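PDB 1OJQ: ADP-ribosyltransferase from Staphylococcus aureus, which transfers ADP-ribose from NAD(+) to a protein acceptor, probably a Rho-type GTPase as in other C3 exoenzymes. Local coordinates for residues Ser128-Glu133 / Gly186-Val191; Ala145-Arg150 / Pro176-Val181; Leu154-Pro159 / Ala207-Lys212. All blocks are in the same frame, centred on the assembly; numbering follows the deposited sequence.

Contacts 1 and 3 belong to one mixed sheet and touch along the neighbouring strands 187-196 and 203-209, their centres 8 Å apart; Ala190 O faces Val208 N at 2.9 Å, a probable hydrogen bond, and Ile130 meets Phe210 at the sheet surface. Contact 2 lies across the chain's centre, with centres about 22 Å from contact 1 and 19 Å from contact 3, and joins two loops. The NAD(+) site draws on both sides: Glu133 comes from contact 1, Arg150 and Glu180 from contact 2. Contact 3 lies close by in the sheet, with the Leu156 side chain about 6 Å from that of the NAD(+)-binding Arg85.

Contact 1 (Ser128-Glu133 / Gly186-Val191); sequences SRIYRE and GTEYAV
Tyr131 and Tyr189 make the centre of this antiparallel pairing, on the face of the sheet that also carries Glu133. Tyr131 CB sits over a face of the Tyr189 ring, 3.6 Å from Tyr189 CZ, a CH-pi contact, while the two rings cross obliquely with their planes 34° apart. The Tyr189 ring gets there because its CG occupies the crowded position between backbone N and carbonyl carbon (chi1 52°). At the edge of the Tyr131 ring, Val191 CG2 closes in to 3.8 Å from Tyr131 CE1. On the other face, Ile130 CG2 leans on Glu188 CB at 3.8 Å, and beyond it the extended Arg132 chain brings NH1 3.6 Å from Glu188 OE2, a long salt bridge in which the carboxylate oxygen stands at the guanidinium edge, the two planes 70° apart. One guanidinium face covers Gly186, and Arg132 NE is held by Asn134 OD1. Behind these side chains, Tyr131 and Tyr189 exchange two nearly axial backbone bonds, Tyr131 N to Tyr189 O and Tyr189 N to Tyr131 O, both 2.9 Å. Further bonds run from Ser128 N to Val191 O (2.8 Å) and from Val191 N to Arg129 O (3.0 Å). At the far end Glu133 N donates to Thr187 O, and Gly186 N adds a weak bond to Glu133 O. Tyr189 also packs on Leu154, Leu156 and Ala207, and its hydroxyl bonds to Tyr91 OH. Glu133 turns its carboxylate away from strand 187-191, to Gly135 N and into a salt bridge with Arg48; both Glu133 and Arg48 bind NAD(+). This is the outer edge of the five-stranded mixed sheet of the ADP-ribosyltransferase fold, where strand 130-133 leads into the nucleotide site.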
loop_
_atom_site.group_PDB
_atom_site.type_symbol
_atom_site.label_atom_id
_atom_site.label_comp_id
_atom_site.label_asym_id
_atom_site.label_seq_id
_atom_site.Cartn_x
_atom_site.Cartn_y
_atom_site.Cartn_z
ATOM N N SER A 128 -4.971 -8.351 15.172
ATOM C CA SER A 128 -5.195 -9.736 14.823
ATOM C C SER A 128 -6.259 -9.912 13.741
ATOM O O SER A 128 -6.786 -11.031 13.633
ATOM C CB SER A 128 -5.580 -10.537 16.078
ATOM O OG SER A 128 -4.621 -10.398 17.121
ATOM N N ARG A 129 -6.617 -8.909 12.958
ATOM C CA ARG A 129 -7.556 -9.062 11.857
ATOM C C ARG A 129 -6.824 -8.972 10.518
ATOM O O ARG A 129 -5.882 -8.194 10.358
ATOM C CB ARG A 129 -8.668 -8.011 11.845
ATOM C CG ARG A 129 -9.404 -7.914 13.169
ATOM C CD ARG A 129 -10.738 -7.171 13.089
ATOM N NE ARG A 129 -11.604 -7.757 14.129
ATOM C CZ ARG A 129 -12.787 -8.293 13.856
ATOM N NH1 ARG A 129 -13.208 -8.291 12.604
ATOM N NH2 ARG A 129 -13.531 -8.812 14.814
ATOM N N ILE A 130 -7.300 -9.764 9.562
ATOM C CA ILE A 130 -6.763 -9.694 8.200
ATOM C C ILE A 130 -7.693 -8.837 7.337
ATOM O O ILE A 130 -8.890 -9.078 7.292
ATOM C CB ILE A 130 -6.650 -11.101 7.588
ATOM C CG1 ILE A 130 -5.711 -12.035 8.364
ATOM C CG2 ILE A 130 -6.261 -11.039 6.108
ATOM C CD1 ILE A 130 -5.993 -13.500 8.096
ATOM N N TYR A 131 -7.127 -7.850 6.651
ATOM C CA TYR A 131 -7.819 -7.005 5.697
ATOM C C TYR A 131 -7.287 -7.326 4.300
ATOM O O TYR A 131 -6.088 -7.585 4.156
ATOM C CB TYR A 131 -7.623 -5.514 6.019
ATOM C CG TYR A 131 -8.252 -5.204 7.381
ATOM C CD1 TYR A 131 -7.474 -5.270 8.532
ATOM C CD2 TYR A 131 -9.597 -4.874 7.472
ATOM C CE1 TYR A 131 -8.047 -4.996 9.757
ATOM C CE2 TYR A 131 -10.169 -4.599 8.713
ATOM C CZ TYR A 131 -9.385 -4.662 9.841
ATOM O OH TYR A 131 -9.929 -4.399 11.078
ATOM N N ARG A 132 -8.192 -7.324 3.324
ATOM C CA ARG A 132 -7.798 -7.653 1.957
ATOM C C ARG A 132 -8.147 -6.525 1.003
ATOM O O ARG A 132 -9.219 -5.913 1.138
ATOM C CB ARG A 132 -8.507 -8.932 1.501
ATOM C CG ARG A 132 -8.142 -9.443 0.115
ATOM C CD ARG A 132 -9.200 -10.449 -0.341
ATOM N NE ARG A 132 -8.896 -10.957 -1.673
ATOM C CZ ARG A 132 -8.188 -12.056 -1.903
ATOM N NH1 ARG A 132 -7.708 -12.767 -0.890
ATOM N NH2 ARG A 132 -7.961 -12.443 -3.154
ATOM N N GLU A 133 -7.268 -6.238 0.048
ATOM C CA GLU A 133 -7.586 -5.235 -0.969
ATOM C C GLU A 133 -7.832 -5.977 -2.274
ATOM O O GLU A 133 -6.916 -6.688 -2.702
ATOM C CB GLU A 133 -6.441 -4.239 -1.100
ATOM C CG GLU A 133 -6.448 -3.347 -2.326
ATOM C CD GLU A 133 -7.722 -2.527 -2.373
ATOM O OE1 GLU A 133 -7.964 -1.778 -1.389
ATOM O OE2 GLU A 133 -8.485 -2.630 -3.351
ATOM N N GLY A 186 -5.377 -8.320 -4.430
ATOM C CA GLY A 186 -5.740 -9.377 -3.497
ATOM C C GLY A 186 -4.729 -9.514 -2.366
ATOM O O GLY A 186 -4.627 -10.555 -1.710
ATOM N N THR A 187 -3.974 -8.444 -2.129
ATOM C CA THR A 187 -3.041 -8.410 -1.008
ATOM C C THR A 187 -3.813 -8.498 0.302
ATOM O O THR A 187 -4.826 -7.837 0.492
ATOM C CB THR A 187 -2.156 -7.143 -1.059
ATOM O OG1 THR A 187 -1.169 -7.297 -2.101
ATOM C CG2 THR A 187 -1.378 -6.941 0.229
ATOM N N GLU A 188 -3.301 -9.331 1.211
ATOM C CA GLU A 188 -3.880 -9.430 2.540
ATOM C C GLU A 188 -2.851 -9.059 3.593
ATOM O O GLU A 188 -1.696 -9.475 3.449
ATOM C CB GLU A 188 -4.341 -10.861 2.836
ATOM C CG GLU A 188 -5.372 -11.361 1.833
ATOM C CD GLU A 188 -5.598 -12.858 2.054
ATOM O OE1 GLU A 188 -4.670 -13.639 1.739
ATOM O OE2 GLU A 188 -6.702 -13.178 2.537
ATOM N N TYR A 189 -3.285 -8.337 4.621
ATOM C CA TYR A 189 -2.363 -8.018 5.714
ATOM C C TYR A 189 -3.083 -8.252 7.041
ATOM O O TYR A 189 -4.288 -7.987 7.113
ATOM C CB TYR A 189 -1.830 -6.595 5.629
ATOM C CG TYR A 189 -2.861 -5.501 5.497
ATOM C CD1 TYR A 189 -3.322 -4.818 6.622
ATOM C CD2 TYR A 189 -3.363 -5.163 4.245
ATOM C CE1 TYR A 189 -4.268 -3.810 6.490
ATOM C CE2 TYR A 189 -4.310 -4.157 4.114
ATOM C CZ TYR A 189 -4.748 -3.496 5.247
ATOM O OH TYR A 189 -5.694 -2.496 5.126
ATOM N N ALA A 190 -2.313 -8.767 7.990
ATOM C CA ALA A 190 -2.757 -9.062 9.340
ATOM C C ALA A 190 -2.211 -7.990 10.287
ATOM O O ALA A 190 -1.004 -7.853 10.427
ATOM C CB ALA A 190 -2.326 -10.437 9.812
ATOM N N VAL A 191 -3.128 -7.243 10.895
ATOM C CA VAL A 191 -2.717 -6.100 11.703
ATOM C C VAL A 191 -2.126 -6.558 13.030
ATOM O O VAL A 191 -2.746 -7.340 13.743
ATOM C CB VAL A 191 -3.915 -5.160 11.945
ATOM C CG1 VAL A 191 -3.510 -4.091 12.952
ATOM C CG2 VAL A 191 -4.362 -4.553 10.623
#

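Contact 2 (Ala145-Arg150 / Pro176-Val181); sequences AALAGR and PGQQEV
Pro176 barely reaches the other loop; the main contact begins at Gly177, whose carbonyl oxygen lies against two methyls. Gly177 O lies 3.5 Å from Ala145 CB and 3.4 Å from Ala146 CB. Gln178 follows with its CA-H aimed at Ala145 O, CA to O 3.4 Å and 159° at the hydrogen. Its side chain leaves with CG beside the backbone N (chi1 -63°) and runs extended, so that CG passes Ala146 CB at 4.0 Å and NE2 ends 3.5 Å from Leu147 CD2. There NE2 donates to a water at 2.9 Å, and this water donates in turn to Ala146 O at 2.7 Å, a bridge from amide to backbone. Gln179 touches Ala145 CB with CG, then leads off to Thr13 through OE1; Asp168 takes the N-H groups of Gly177 and Gln179 and so fixes the turn. Glu180, which binds NAD(+), starts strand 180-183 and bonds weakly to Ser138 OG, while Val181 pairs with Thr139. Gln178 and Glu180 fit the Gln-x-Glu signature of the ARTT loop in C3 exoenzymes, met here by what is probably, as in those relatives, the phosphate-nicotinamide loop, carrying the NAD(+)-binding Arg150.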
loop_
_atom_site.group_PDB
_atom_site.type_symbol
_atom_site.label_atom_id
_atom_site.label_comp_id
_atom_site.label_asym_id
_atom_site.label_seq_id
_atom_site.Cartn_x
_atom_site.Cartn_y
_atom_site.Cartn_z
ATOM N N ALA A 145 7.346 10.077 1.034
ATOM C CA ALA A 145 8.184 10.574 -0.050
ATOM C C ALA A 145 7.325 11.242 -1.120
ATOM O O ALA A 145 6.445 10.605 -1.695
ATOM C CB ALA A 145 8.993 9.432 -0.653
ATOM N N ALA A 146 7.608 12.524 -1.372
ATOM C CA ALA A 146 6.926 13.262 -2.425
ATOM C C ALA A 146 5.434 13.414 -2.138
ATOM O O ALA A 146 4.701 13.809 -3.057
ATOM C CB ALA A 146 7.151 12.569 -3.758
ATOM N N LEU A 147 5.013 13.138 -0.912
ATOM C CA LEU A 147 3.605 13.245 -0.555
ATOM C C LEU A 147 3.385 14.087 0.703
ATOM O O LEU A 147 4.172 14.101 1.642
ATOM C CB LEU A 147 2.984 11.856 -0.365
ATOM C CG LEU A 147 2.856 11.036 -1.659
ATOM C CD1 LEU A 147 2.510 9.591 -1.339
ATOM C CD2 LEU A 147 1.821 11.658 -2.583
ATOM N N ALA A 148 2.254 14.809 0.699
ATOM C CA ALA A 148 1.878 15.547 1.903
ATOM C C ALA A 148 1.529 14.611 3.049
ATOM O O ALA A 148 1.067 13.500 2.795
ATOM C CB ALA A 148 0.660 16.421 1.631
ATOM N N GLY A 149 1.697 15.067 4.285
ATOM C CA GLY A 149 1.308 14.280 5.434
ATOM C C GLY A 149 -0.152 13.889 5.483
ATOM O O GLY A 149 -1.048 14.613 5.030
ATOM N N ARG A 150 -0.420 12.713 6.051
ATOM C CA ARG A 150 -1.782 12.223 6.222
ATOM C C ARG A 150 -1.943 11.633 7.622
ATOM O O ARG A 150 -0.963 11.302 8.284
ATOM C CB ARG A 150 -2.151 11.193 5.149
ATOM C CG ARG A 150 -2.662 11.857 3.864
ATOM C CD ARG A 150 -2.729 10.832 2.749
ATOM N NE ARG A 150 -3.768 11.095 1.766
ATOM C CZ ARG A 150 -4.280 10.241 0.889
ATOM N NH1 ARG A 150 -3.884 8.979 0.797
ATOM N NH2 ARG A 150 -5.232 10.638 0.049
ATOM N N PRO A 176 6.745 10.428 -10.115
ATOM C CA PRO A 176 8.107 10.092 -9.683
ATOM C C PRO A 176 8.440 10.650 -8.304
ATOM O O PRO A 176 7.919 11.680 -7.889
ATOM C CB PRO A 176 9.022 10.769 -10.712
ATOM C CG PRO A 176 8.159 11.783 -11.380
ATOM C CD PRO A 176 6.749 11.247 -11.339
ATOM N N GLY A 177 9.316 9.935 -7.599
ATOM C CA GLY A 177 9.795 10.438 -6.332
ATOM C C GLY A 177 9.054 9.882 -5.141
ATOM O O GLY A 177 9.480 10.125 -4.015
ATOM N N GLN A 178 7.982 9.126 -5.379
ATOM C CA GLN A 178 7.229 8.528 -4.290
ATOM C C GLN A 178 7.840 7.228 -3.776
ATOM O O GLN A 178 7.288 6.669 -2.819
ATOM C CB GLN A 178 5.777 8.249 -4.729
ATOM C CG GLN A 178 4.989 9.501 -5.089
ATOM C CD GLN A 178 3.578 9.115 -5.508
ATOM O OE1 GLN A 178 3.346 7.927 -5.777
ATOM N NE2 GLN A 178 2.677 10.083 -5.547
ATOM N N GLN A 179 8.925 6.758 -4.399
ATOM C CA GLN A 179 9.516 5.483 -3.985
ATOM C C GLN A 179 8.471 4.375 -4.005
ATOM O O GLN A 179 8.427 3.539 -3.106
ATOM C CB GLN A 179 10.139 5.641 -2.588
ATOM C CG GLN A 179 11.361 6.558 -2.613
ATOM C CD GLN A 179 12.545 5.978 -3.365
ATOM O OE1 GLN A 179 13.456 6.755 -3.712
ATOM N NE2 GLN A 179 12.622 4.690 -3.620
ATOM N N GLU A 180 7.616 4.369 -5.024
ATOM C CA GLU A 180 6.467 3.476 -5.022
ATOM C C GLU A 180 6.820 2.018 -5.258
ATOM O O GLU A 180 7.585 1.633 -6.124
ATOM C CB GLU A 180 5.423 3.926 -6.072
ATOM C CG GLU A 180 4.163 3.034 -5.975
ATOM C CD GLU A 180 2.971 3.576 -6.732
ATOM O OE1 GLU A 180 3.020 4.718 -7.245
ATOM O OE2 GLU A 180 1.950 2.841 -6.815
ATOM N N VAL A 181 6.193 1.173 -4.436
ATOM C CA VAL A 181 6.198 -0.278 -4.628
ATOM C C VAL A 181 4.764 -0.704 -4.920
ATOM O O VAL A 181 3.879 -0.342 -4.124
ATOM C CB VAL A 181 6.746 -1.013 -3.394
ATOM C CG1 VAL A 181 6.516 -2.507 -3.463
ATOM C CG2 VAL A 181 8.232 -0.664 -3.271
HETATM O O HOH W 1 3.669 12.756 -5.339
#

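Contact 3 (Leu154-Pro159 / Ala207-Lys212); sequences LKLELP and AVVFKK
Val209 is the best-covered residue of this parallel strand pair. Its CB lies beside the ladder, 3.7 Å from Glu157 O. From there CG1 stands anti to the backbone N (chi1 165°) and skirts Leu158 CD2, while CG2, beside the backbone N, presses on Leu158 CD2 at 3.6 Å and reaches Leu156 CB at 4.1 Å. The Leu158 and Val209 side chains lie alongside one another, pointing the same way. One step back, Leu156 CD2 meets Ala207 CB at 3.8 Å. Strands 152-158 and 203-209 are the parallel neighbours within the mixed sheet of the ADP-ribosyltransferase fold, flanked by strands 81-87 and 187-196. Their ladder is threaded through Glu157 and Ala207: Ala207 N donates to Lys155 O, Glu157 N to Ala207 O at 2.8 Å with 170° at the hydrogen, and Val209 N to Glu157 O. On the face away from Leu156 and Ala207 the extended Glu157 lies side by side with Val208, its OE2 3.8 Å from Val208 CG2. The next donor in this ladder would be the nitrogen of Pro159, which has no hydrogen; instead the ring packs on Val209 O through CG and CD, with Pro159 CG 3.2 Å from that oxygen. Beyond it, Pro159 CG comes within 4.1 Å of Lys211 CB, where the C-terminal residues leave the sheet and Lys212 N bonds to Thr162 OG1.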
loop_
_atom_site.group_PDB
_atom_site.type_symbol
_atom_site.label_atom_id
_atom_site.label_comp_id
_atom_site.label_asym_id
_atom_site.label_seq_id
_atom_site.Cartn_x
_atom_site.Cartn_y
_atom_site.Cartn_z
ATOM N N LEU A 154 -0.105 3.241 7.228
ATOM C CA LEU A 154 -0.170 1.781 7.178
ATOM C C LEU A 154 1.249 1.286 6.901
ATOM O O LEU A 154 1.797 1.558 5.831
ATOM C CB LEU A 154 -1.174 1.335 6.122
ATOM C CG LEU A 154 -1.409 -0.155 5.945
ATOM C CD1 LEU A 154 -1.858 -0.853 7.224
ATOM C CD2 LEU A 154 -2.444 -0.375 4.830
ATOM N N LYS A 155 1.819 0.603 7.882
ATOM C CA LYS A 155 3.206 0.122 7.857
ATOM C C LYS A 155 3.193 -1.377 7.667
ATOM O O LYS A 155 2.791 -2.159 8.538
ATOM C CB LYS A 155 3.873 0.603 9.145
ATOM C CG LYS A 155 5.229 0.004 9.454
ATOM C CD LYS A 155 5.834 0.598 10.724
ATOM C CE LYS A 155 7.161 -0.069 11.064
ATOM N NZ LYS A 155 7.686 0.403 12.386
ATOM N N LEU A 156 3.598 -1.818 6.479
ATOM C CA LEU A 156 3.401 -3.202 6.072
ATOM C C LEU A 156 4.695 -3.989 5.936
ATOM O O LEU A 156 5.537 -3.620 5.114
ATOM C CB LEU A 156 2.680 -3.247 4.719
ATOM C CG LEU A 156 1.290 -2.618 4.681
ATOM C CD1 LEU A 156 0.733 -2.726 3.249
ATOM C CD2 LEU A 156 0.364 -3.269 5.687
ATOM N N GLU A 157 4.857 -5.044 6.720
ATOM C CA GLU A 157 6.034 -5.903 6.563
ATOM C C GLU A 157 5.813 -6.882 5.410
ATOM O O GLU A 157 4.910 -7.714 5.476
ATOM C CB GLU A 157 6.301 -6.688 7.849
ATOM C CG GLU A 157 7.666 -7.369 7.871
ATOM C CD GLU A 157 7.727 -8.414 8.977
ATOM O OE1 GLU A 157 8.476 -9.400 8.869
ATOM O OE2 GLU A 157 7.005 -8.259 9.978
ATOM N N LEU A 158 6.613 -6.822 4.353
ATOM C CA LEU A 158 6.491 -7.736 3.236
ATOM C C LEU A 158 7.460 -8.903 3.421
ATOM O O LEU A 158 8.645 -8.627 3.630
ATOM C CB LEU A 158 6.866 -7.071 1.913
ATOM C CG LEU A 158 6.116 -5.799 1.546
ATOM C CD1 LEU A 158 6.543 -5.328 0.168
ATOM C CD2 LEU A 158 4.611 -6.045 1.623
ATOM N N PRO A 159 7.000 -10.121 3.342
ATOM C CA PRO A 159 7.931 -11.259 3.449
ATOM C C PRO A 159 8.969 -11.274 2.338
ATOM O O PRO A 159 8.729 -10.840 1.208
ATOM C CB PRO A 159 7.015 -12.471 3.267
ATOM C CG PRO A 159 5.638 -12.000 3.612
ATOM C CD PRO A 159 5.595 -10.559 3.187
ATOM N N ALA A 207 1.309 -3.931 10.217
ATOM C CA ALA A 207 0.711 -5.195 9.796
ATOM C C ALA A 207 1.694 -6.058 9.007
ATOM O O ALA A 207 2.701 -5.581 8.469
ATOM C CB ALA A 207 -0.532 -4.913 8.948
ATOM N N VAL A 208 1.378 -7.339 8.907
ATOM C CA VAL A 208 2.183 -8.281 8.138
ATOM C C VAL A 208 1.432 -8.812 6.919
ATOM O O VAL A 208 0.347 -9.367 7.070
ATOM C CB VAL A 208 2.585 -9.461 9.040
ATOM C CG1 VAL A 208 3.489 -10.427 8.289
ATOM C CG2 VAL A 208 3.264 -8.892 10.274
ATOM N N VAL A 209 2.030 -8.633 5.743
ATOM C CA VAL A 209 1.427 -9.121 4.500
ATOM C C VAL A 209 1.666 -10.609 4.305
ATOM O O VAL A 209 2.742 -11.142 4.582
ATOM C CB VAL A 209 2.019 -8.352 3.296
ATOM C CG1 VAL A 209 1.734 -9.026 1.963
ATOM C CG2 VAL A 209 1.493 -6.915 3.246
ATOM N N PHE A 210 0.668 -11.326 3.815
ATOM C CA PHE A 210 0.788 -12.734 3.471
ATOM C C PHE A 210 1.567 -12.843 2.156
ATOM O O PHE A 210 1.259 -12.108 1.213
ATOM C CB PHE A 210 -0.574 -13.394 3.307
ATOM C CG PHE A 210 -1.334 -13.736 4.576
ATOM C CD1 PHE A 210 -0.819 -13.450 5.829
ATOM C CD2 PHE A 210 -2.580 -14.351 4.494
ATOM C CE1 PHE A 210 -1.527 -13.771 6.980
ATOM C CE2 PHE A 210 -3.293 -14.665 5.643
ATOM C CZ PHE A 210 -2.776 -14.357 6.887
ATOM N N LYS A 211 2.559 -13.707 2.086
ATOM C CA LYS A 211 3.302 -13.870 0.840
ATOM C C LYS A 211 2.389 -14.302 -0.301
ATOM O O LYS A 211 1.503 -15.156 -0.161
ATOM C CB LYS A 211 4.395 -14.913 1.046
ATOM C CG LYS A 211 5.357 -15.098 -0.127
ATOM C CD LYS A 211 6.542 -15.860 0.455
ATOM C CE LYS A 211 7.855 -15.651 -0.250
ATOM N NZ LYS A 211 8.697 -16.878 -0.080
ATOM N N LYS A 212 2.658 -13.685 -1.460
ATOM C CA LYS A 212 2.012 -14.051 -2.704
ATOM C C LYS A 212 3.053 -14.346 -3.789
ATOM O O LYS A 212 2.721 -15.163 -4.670
ATOM C CB LYS A 212 1.059 -12.966 -3.236
ATOM C CG LYS A 212 -0.261 -12.951 -2.478
ATOM C CD LYS A 212 -1.150 -11.794 -2.880
ATOM C CE LYS A 212 -1.956 -12.073 -4.134
ATOM N NZ LYS A 212 -2.794 -13.297 -4.056
ATOM O OXT LYS A 212 4.158 -13.757 -3.742
#